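Local structure of D-lactate dehydrogenase (Fermentative) (Pseudomonas aeruginosa, 6ABJ) at residues Phe61-Ala66 with Asp329-Trp334. The protein interconverts pyruvate and D-lactate with NADH or NAD+ as the coenzyme, as a tetrameric dehydrogenase of the D-isomer specific 2-hydroxyacid family. Sequence-based numbering, arbitrary orientation.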
loop_
_atom_site.group_PDB
_atom_site.type_symbol
_atom_site.label_atom_id
_atom_site.label_comp_id
_atom_site.label_asym_id
_atom_site.label_seq_id
_atom_site.Cartn_x
_atom_site.Cartn_y
_atom_site.Cartn_z
ATOM N N PHE B 61 -33.463 -2.406 28.388
ATOM C CA PHE B 61 -33.720 -1.713 27.131
ATOM C C PHE B 61 -34.788 -2.467 26.381
ATOM O O PHE B 61 -34.701 -3.707 26.163
ATOM C CB PHE B 61 -32.444 -1.619 26.246
ATOM C CG PHE B 61 -31.464 -0.566 26.679
ATOM C CD1 PHE B 61 -31.555 0.713 26.151
ATOM C CD2 PHE B 61 -30.456 -0.843 27.598
ATOM C CE1 PHE B 61 -30.659 1.713 26.504
ATOM C CE2 PHE B 61 -29.538 0.145 27.954
ATOM C CZ PHE B 61 -29.648 1.430 27.399
ATOM N N GLU B 62 -35.798 -1.717 25.961
ATOM C CA GLU B 62 -36.948 -2.309 25.324
ATOM C C GLU B 62 -36.670 -2.758 23.918
ATOM O O GLU B 62 -37.274 -3.737 23.416
ATOM C CB GLU B 62 -38.081 -1.297 25.280
ATOM C CG GLU B 62 -39.392 -2.015 25.339
ATOM C CD GLU B 62 -40.549 -1.138 25.727
ATOM O OE1 GLU B 62 -40.331 -0.032 26.290
ATOM O OE2 GLU B 62 -41.668 -1.583 25.443
ATOM N N VAL B 63 -35.745 -2.028 23.280
ATOM C CA VAL B 63 -35.419 -2.319 21.895
ATOM C C VAL B 63 -33.921 -2.393 21.741
ATOM O O VAL B 63 -33.190 -1.577 22.329
ATOM C CB VAL B 63 -35.981 -1.272 20.925
ATOM C CG1 VAL B 63 -35.595 -1.629 19.475
ATOM C CG2 VAL B 63 -37.494 -1.190 21.088
ATOM N N VAL B 64 -33.488 -3.425 21.028
ATOM C CA VAL B 64 -32.061 -3.563 20.689
ATOM C C VAL B 64 -31.949 -3.553 19.189
ATOM O O VAL B 64 -32.745 -4.197 18.482
ATOM C CB VAL B 64 -31.357 -4.768 21.381
ATOM C CG1 VAL B 64 -31.522 -4.691 22.889
ATOM C CG2 VAL B 64 -31.837 -6.098 20.864
ATOM N N CYS B 65 -30.985 -2.766 18.686
ATOM C CA CYS B 65 -30.811 -2.631 17.251
ATOM C C CYS B 65 -29.488 -3.308 16.853
ATOM O O CYS B 65 -28.442 -2.937 17.366
ATOM C CB CYS B 65 -30.840 -1.156 16.804
ATOM S SG CYS B 65 -30.542 -1.022 15.003
ATOM N N ALA B 66 -29.565 -4.318 15.995
ATOM C CA ALA B 66 -28.423 -5.187 15.697
ATOM C C ALA B 66 -28.090 -5.154 14.220
ATOM O O ALA B 66 -28.933 -4.888 13.384
ATOM C CB ALA B 66 -28.694 -6.639 16.085
ATOM N N ASP B 329 -39.051 3.774 11.755
ATOM C CA ASP B 329 -40.453 3.533 11.423
ATOM C C ASP B 329 -40.895 2.130 11.815
ATOM O O ASP B 329 -42.026 1.955 12.304
ATOM C CB ASP B 329 -40.765 3.803 9.948
ATOM C CG ASP B 329 -40.761 5.304 9.597
ATOM O OD1 ASP B 329 -40.763 6.176 10.528
ATOM O OD2 ASP B 329 -40.806 5.614 8.379
ATOM N N ASN B 330 -40.051 1.122 11.584
ATOM C CA ASN B 330 -40.388 -0.246 11.986
ATOM C C ASN B 330 -40.640 -0.322 13.495
ATOM O O ASN B 330 -41.507 -1.073 13.971
ATOM C CB ASN B 330 -39.288 -1.275 11.635
ATOM C CG ASN B 330 -39.179 -1.562 10.175
ATOM O OD1 ASN B 330 -40.067 -1.271 9.368
ATOM N ND2 ASN B 330 -38.032 -2.180 9.801
ATOM N N ILE B 331 -39.862 0.451 14.230
ATOM C CA ILE B 331 -39.913 0.406 15.682
ATOM C C ILE B 331 -41.214 1.091 16.163
ATOM O O ILE B 331 -41.877 0.577 17.094
ATOM C CB ILE B 331 -38.642 1.039 16.319
ATOM C CG1 ILE B 331 -37.443 0.085 16.176
ATOM C CG2 ILE B 331 -38.829 1.286 17.815
ATOM C CD1 ILE B 331 -36.092 0.726 16.444
ATOM N N ALA B 332 -41.546 2.230 15.537
ATOM C CA ALA B 332 -42.794 2.994 15.862
ATOM C C ALA B 332 -44.008 2.118 15.552
ATOM O O ALA B 332 -44.983 2.065 16.303
ATOM C CB ALA B 332 -42.828 4.303 15.072
ATOM N N ALA B 333 -43.914 1.405 14.442
ATOM C CA ALA B 333 -44.965 0.498 14.006
ATOM C C ALA B 333 -45.159 -0.671 14.971
ATOM O O ALA B 333 -46.310 -0.998 15.368
ATOM C CB ALA B 333 -44.737 0.042 12.584
ATOM N N TRP B 334 -44.075 -1.305 15.398
ATOM C CA TRP B 334 -44.213 -2.377 16.364
ATOM C C TRP B 334 -44.937 -1.873 17.598
ATOM O O TRP B 334 -45.858 -2.532 18.126
ATOM C CB TRP B 334 -42.837 -2.938 16.760
ATOM C CG TRP B 334 -42.822 -3.728 18.060
ATOM C CD1 TRP B 334 -43.179 -5.061 18.249
ATOM C CD2 TRP B 334 -42.444 -3.247 19.405
ATOM N NE1 TRP B 334 -43.047 -5.425 19.566
ATOM C CE2 TRP B 334 -42.610 -4.389 20.310
ATOM C CE3 TRP B 334 -41.998 -2.039 19.924
ATOM C CZ2 TRP B 334 -42.339 -4.298 21.665
ATOM C CZ3 TRP B 334 -41.728 -1.963 21.294
ATOM C CH2 TRP B 334 -41.895 -3.065 22.140
#
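In the substrate-binding (catalytic) domain of this D-2-hydroxyacid dehydrogenase, a flavodoxin-like fold built on a parallel sheet in the order 2-1-3-4-5, the C-terminal helix 317-335 packs on one face of the sheet, and Val63 of its middle strand meets Ile331 and Trp334 of the helix. As in other members of the family, the chain leaves this domain to form the coenzyme domain and returns with its C-terminal helix, which brings together residues more than 260 positions apart. The backbones keep their distance, with the CA atoms of Val63 and Ile331 8.1 Å apart, and side chains fill the interval. Val63 and Ile331 reach toward each other tip to tip, CG1 of Val63 standing 3.9 Å from CD1 of Ile331. A chi1 of 180° sets CG1 of Val63 opposite the backbone N and CG2 beside it, and CG2 comes within 4.3 Å of CZ3 of Trp334, oblique to the ring. Ile19 of strand 18-21 and Leu87 of strand 87-90, on either side of strand 63-66, touch both Val63 and Ile331, so the isoleucine spans three strands. Trp334 also touches Leu87 and Pro109, the latter in a loop.

No hydrogen bond joins 61-66 to 329-334, and toward the partly exposed end of the contact the apolar layer gives way to Glu62. This side chain, extended beyond CG, runs obliquely to the indole, with the carboxylate and ring planes 86° apart. OE2 forms a salt bridge with Arg86 NH1, which probably offsets the carboxylate charge. The same OE2 lies near the indole plane, at the six-membered ring's edge, 3.6 Å from CH2 of Trp334.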